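Local coordinates for protein beta-Ala-His dipeptidase (Homo sapiens, PDB 3DLJ) that hydrolyses Xaa-His dipeptides, above all carnosine and anserine, as a secreted, homodimeric, zinc-dependent peptidase of the M20 family, at residues A[131-143]-A[453-467]. Numbering follows the deposited sequence.
Sequences EVDGKLYGRGATD and DGEHSQNEKINRWNY. With ZN (zinc ion), chain C; ZN (zinc ion), chain D.
Both carboxylate oxygens of Glu-460 are gripped twice. OE1 accepts from Arg-139 NH2 on its anti lone pair at 2.9 Å and, from above the carboxylate plane, from Gly-140 N in a nearly straight bond (171°). OE2 accepts from Thr-142 N and Asp-143 N, each 3.0 Å away, the latter nearly along the C-O axis. An extended chain with CG anti to the backbone N (chi1 -177°) carries the carboxylate to these amides. Arg-139 NH2 also donates to Ser-457 O at 2.9 Å, while Arg-139 NE donates to Gln-114 O. Asp-143 bridges the two zinc ions: OD2 shares one with His-456 NE2 and Glu-178, OD1 the other with His-110 and Asp-206. With an alanine at Glu-460, Arg-139 is likely to lose its carboxylate partner, though not its carbonyl acceptors, and the three amides this acceptor. Strands 135-137 and 461-463 pair antiparallel, Leu-136 N reaching Ile-462 O at 2.7 Å; Lys-461 CB makes a CH-pi contact over the Tyr-137 ring, 3.9 Å from its centroid. Arg-464 forms a side-on salt bridge with Glu-131, NE to OE2 and NH1 to OE1, guanidinium and carboxylate planes 17° apart. The bonds of Glu-460 are consistent with a second-shell role, steadying the backbone that presents the metal-bridging carboxylate.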
# COMPACT_ATOMS: atom_id res chain seq x y z
N GLU A 131 1.68 -22.49 -4.37
CA GLU A 131 0.96 -22.72 -3.12
C GLU A 131 1.78 -23.58 -2.20
O GLU A 131 2.24 -24.64 -2.60
CB GLU A 131 -0.41 -23.38 -3.36
CG GLU A 131 -1.26 -23.44 -2.09
CD GLU A 131 -2.75 -23.68 -2.36
OE1 GLU A 131 -3.12 -24.03 -3.50
OE2 GLU A 131 -3.55 -23.52 -1.42
N VAL A 132 1.97 -23.14 -0.97
CA VAL A 132 2.70 -23.90 0.04
C VAL A 132 1.90 -23.78 1.33
O VAL A 132 1.69 -22.66 1.79
CB VAL A 132 4.16 -23.37 0.26
CG1 VAL A 132 4.87 -24.17 1.33
CG2 VAL A 132 5.00 -23.41 -1.05
N ASP A 133 1.45 -24.91 1.88
CA ASP A 133 0.62 -24.94 3.09
C ASP A 133 -0.49 -23.86 3.11
O ASP A 133 -0.53 -23.00 4.00
CB ASP A 133 1.50 -24.85 4.35
CG ASP A 133 2.66 -25.86 4.35
OD1 ASP A 133 2.42 -27.06 4.08
OD2 ASP A 133 3.82 -25.43 4.63
N GLY A 134 -1.36 -23.90 2.11
CA GLY A 134 -2.45 -22.93 1.98
C GLY A 134 -2.05 -21.47 1.74
O GLY A 134 -2.91 -20.59 1.82
N LYS A 135 -0.78 -21.21 1.44
CA LYS A 135 -0.31 -19.84 1.16
C LYS A 135 0.11 -19.70 -0.31
O LYS A 135 0.87 -20.51 -0.83
CB LYS A 135 0.88 -19.47 2.05
CG LYS A 135 0.59 -19.57 3.54
CD LYS A 135 1.86 -19.52 4.35
CE LYS A 135 2.42 -20.89 4.57
NZ LYS A 135 3.91 -20.82 4.55
N LEU A 136 -0.40 -18.67 -0.98
CA LEU A 136 -0.14 -18.49 -2.42
C LEU A 136 0.94 -17.45 -2.61
O LEU A 136 0.68 -16.26 -2.47
CB LEU A 136 -1.43 -18.07 -3.16
CG LEU A 136 -2.69 -18.90 -2.88
CD1 LEU A 136 -4.00 -18.22 -3.39
CD2 LEU A 136 -2.51 -20.29 -3.48
N TYR A 137 2.15 -17.91 -2.95
CA TYR A 137 3.34 -17.05 -2.99
C TYR A 137 3.58 -16.47 -4.37
O TYR A 137 3.57 -17.20 -5.36
CB TYR A 137 4.57 -17.85 -2.57
CG TYR A 137 4.67 -18.07 -1.09
CD1 TYR A 137 4.24 -19.25 -0.50
CD2 TYR A 137 5.22 -17.09 -0.27
CE1 TYR A 137 4.35 -19.44 0.88
CE2 TYR A 137 5.32 -17.26 1.09
CZ TYR A 137 4.90 -18.43 1.65
OH TYR A 137 5.01 -18.56 3.02
N GLY A 138 3.83 -15.16 -4.43
CA GLY A 138 4.06 -14.51 -5.70
C GLY A 138 3.95 -13.01 -5.55
O GLY A 138 3.24 -12.52 -4.66
N ARG A 139 4.66 -12.29 -6.40
CA ARG A 139 4.58 -10.83 -6.38
C ARG A 139 3.21 -10.33 -6.86
O ARG A 139 2.75 -10.69 -7.95
CB ARG A 139 5.73 -10.21 -7.20
CG ARG A 139 5.56 -8.73 -7.49
CD ARG A 139 5.56 -7.88 -6.17
NE ARG A 139 6.93 -7.61 -5.72
CZ ARG A 139 7.44 -7.94 -4.53
NH1 ARG A 139 8.70 -7.64 -4.28
NH2 ARG A 139 6.70 -8.54 -3.58
N GLY A 140 2.55 -9.51 -6.04
CA GLY A 140 1.20 -9.02 -6.34
C GLY A 140 0.07 -9.89 -5.79
O GLY A 140 -1.10 -9.59 -6.03
N ALA A 141 0.41 -10.98 -5.10
CA ALA A 141 -0.62 -11.90 -4.56
C ALA A 141 -1.57 -11.19 -3.61
O ALA A 141 -2.79 -11.35 -3.72
CB ALA A 141 0.02 -13.12 -3.86
N THR A 142 -1.01 -10.43 -2.66
CA THR A 142 -1.80 -9.59 -1.75
C THR A 142 -1.87 -8.11 -2.26
O THR A 142 -2.88 -7.44 -2.10
CB THR A 142 -1.26 -9.65 -0.29
OG1 THR A 142 -2.35 -9.55 0.64
CG2 THR A 142 -0.28 -8.52 -0.00
N ASP A 143 -0.80 -7.64 -2.89
CA ASP A 143 -0.65 -6.22 -3.28
C ASP A 143 -0.41 -6.02 -4.82
O ASP A 143 0.73 -5.93 -5.25
CB ASP A 143 0.53 -5.63 -2.48
CG ASP A 143 0.67 -4.12 -2.62
OD1 ASP A 143 -0.24 -3.44 -3.15
OD2 ASP A 143 1.73 -3.61 -2.17
N ASP A 453 1.66 -11.22 5.24
CA ASP A 453 1.63 -11.40 3.78
C ASP A 453 2.90 -10.95 3.09
O ASP A 453 3.20 -11.44 2.02
CB ASP A 453 0.40 -10.72 3.17
CG ASP A 453 -0.88 -11.58 3.26
OD1 ASP A 453 -0.86 -12.67 3.84
OD2 ASP A 453 -1.92 -11.18 2.74
N GLY A 454 3.64 -10.02 3.70
CA GLY A 454 4.94 -9.58 3.18
C GLY A 454 4.88 -8.76 1.91
O GLY A 454 5.71 -8.91 1.03
N GLU A 455 3.91 -7.85 1.82
CA GLU A 455 3.86 -6.93 0.68
C GLU A 455 5.14 -6.06 0.57
O GLU A 455 5.70 -5.63 1.60
CB GLU A 455 2.57 -6.08 0.70
CG GLU A 455 2.50 -4.90 1.70
CD GLU A 455 2.55 -5.30 3.18
OE1 GLU A 455 2.53 -6.51 3.52
OE2 GLU A 455 2.61 -4.38 4.03
N HIS A 456 5.59 -5.83 -0.67
CA HIS A 456 6.82 -5.06 -0.99
C HIS A 456 8.09 -5.76 -0.48
O HIS A 456 9.11 -5.08 -0.25
CB HIS A 456 6.78 -3.66 -0.36
CG HIS A 456 5.68 -2.79 -0.88
ND1 HIS A 456 5.78 -1.41 -0.88
CD2 HIS A 456 4.47 -3.08 -1.41
CE1 HIS A 456 4.67 -0.89 -1.40
NE2 HIS A 456 3.86 -1.89 -1.73
N SER A 457 8.03 -7.07 -0.27
CA SER A 457 9.15 -7.85 0.24
C SER A 457 9.32 -9.11 -0.58
O SER A 457 8.49 -9.40 -1.44
CB SER A 457 8.91 -8.28 1.68
OG SER A 457 8.70 -7.14 2.48
N GLN A 458 10.38 -9.85 -0.28
CA GLN A 458 10.62 -11.18 -0.81
C GLN A 458 9.59 -12.10 -0.19
O GLN A 458 9.23 -11.94 0.97
CB GLN A 458 12.01 -11.70 -0.42
CG GLN A 458 13.13 -10.69 -0.51
CD GLN A 458 13.41 -10.02 0.81
OE1 GLN A 458 12.50 -9.64 1.54
NE2 GLN A 458 14.69 -9.87 1.14
N ASN A 459 9.13 -13.07 -0.98
CA ASN A 459 8.21 -14.12 -0.52
C ASN A 459 6.85 -13.57 -0.05
O ASN A 459 6.30 -14.02 0.96
CB ASN A 459 8.90 -15.02 0.51
CG ASN A 459 10.23 -15.58 -0.02
OD1 ASN A 459 10.24 -16.23 -1.06
ND2 ASN A 459 11.33 -15.30 0.67
N GLU A 460 6.35 -12.57 -0.79
CA GLU A 460 4.96 -12.12 -0.71
C GLU A 460 4.00 -13.28 -1.00
O GLU A 460 4.25 -14.08 -1.87
CB GLU A 460 4.70 -11.01 -1.74
CG GLU A 460 3.29 -10.46 -1.65
CD GLU A 460 2.95 -9.44 -2.69
OE1 GLU A 460 3.87 -8.89 -3.38
OE2 GLU A 460 1.74 -9.14 -2.79
N LYS A 461 2.89 -13.32 -0.28
CA LYS A 461 1.83 -14.32 -0.50
C LYS A 461 0.49 -13.68 -0.16
O LYS A 461 0.43 -12.62 0.48
CB LYS A 461 2.03 -15.54 0.43
CG LYS A 461 2.11 -15.10 1.90
CD LYS A 461 1.60 -16.10 2.85
CE LYS A 461 1.66 -15.60 4.29
NZ LYS A 461 0.35 -15.04 4.73
N ILE A 462 -0.58 -14.34 -0.59
CA ILE A 462 -1.87 -14.21 0.04
C ILE A 462 -2.28 -15.62 0.45
O ILE A 462 -2.00 -16.58 -0.30
CB ILE A 462 -2.94 -13.51 -0.86
CG1 ILE A 462 -4.16 -13.10 -0.01
CG2 ILE A 462 -3.31 -14.38 -2.11
CD1 ILE A 462 -5.18 -12.28 -0.73
N ASN A 463 -2.89 -15.78 1.63
CA ASN A 463 -3.47 -17.07 2.00
C ASN A 463 -4.67 -17.43 1.12
O ASN A 463 -5.52 -16.58 0.85
CB ASN A 463 -3.89 -17.11 3.48
CG ASN A 463 -2.73 -16.81 4.42
OD1 ASN A 463 -1.57 -16.96 4.05
ND2 ASN A 463 -3.05 -16.40 5.63
N ARG A 464 -4.75 -18.70 0.68
CA ARG A 464 -5.92 -19.17 -0.07
C ARG A 464 -7.23 -18.87 0.69
O ARG A 464 -8.22 -18.45 0.09
CB ARG A 464 -5.82 -20.68 -0.37
CG ARG A 464 -7.06 -21.24 -1.06
CD ARG A 464 -7.08 -22.78 -1.12
NE ARG A 464 -6.30 -23.27 -2.24
CZ ARG A 464 -6.78 -23.55 -3.46
NH1 ARG A 464 -5.95 -23.99 -4.38
NH2 ARG A 464 -8.07 -23.38 -3.75
N TRP A 465 -7.21 -19.08 2.00
CA TRP A 465 -8.40 -18.85 2.82
C TRP A 465 -8.84 -17.39 2.78
O TRP A 465 -10.04 -17.11 2.61
CB TRP A 465 -8.13 -19.29 4.24
CG TRP A 465 -9.29 -19.22 5.18
CD1 TRP A 465 -10.29 -20.16 5.33
CD2 TRP A 465 -9.54 -18.20 6.15
NE1 TRP A 465 -11.16 -19.76 6.32
CE2 TRP A 465 -10.73 -18.56 6.84
CE3 TRP A 465 -8.90 -17.00 6.49
CZ2 TRP A 465 -11.28 -17.77 7.86
CZ3 TRP A 465 -9.45 -16.21 7.51
CH2 TRP A 465 -10.62 -16.60 8.19
N ASN A 466 -7.89 -16.47 2.90
CA ASN A 466 -8.16 -15.03 2.79
C ASN A 466 -8.69 -14.61 1.43
O ASN A 466 -9.60 -13.78 1.34
CB ASN A 466 -6.91 -14.23 3.09
CG ASN A 466 -6.51 -14.30 4.53
OD1 ASN A 466 -6.28 -15.38 5.06
ND2 ASN A 466 -6.38 -13.15 5.16
N TYR A 467 -8.11 -15.19 0.38
CA TYR A 467 -8.50 -14.90 -1.00
C TYR A 467 -9.91 -15.41 -1.33
O TYR A 467 -10.69 -14.72 -1.96
CB TYR A 467 -7.46 -15.52 -1.94
CG TYR A 467 -7.72 -15.40 -3.43
CD1 TYR A 467 -7.89 -14.15 -4.04
CD2 TYR A 467 -7.74 -16.55 -4.24
CE1 TYR A 467 -8.10 -14.03 -5.42
CE2 TYR A 467 -7.93 -16.44 -5.61
CZ TYR A 467 -8.11 -15.17 -6.21
OH TYR A 467 -8.33 -15.05 -7.59
ZN ZN C . 2.19 -1.60 -2.83
ZN ZN D . -1.24 -1.77 -3.33
O HOH W 1 -5.06 -20.60 3.47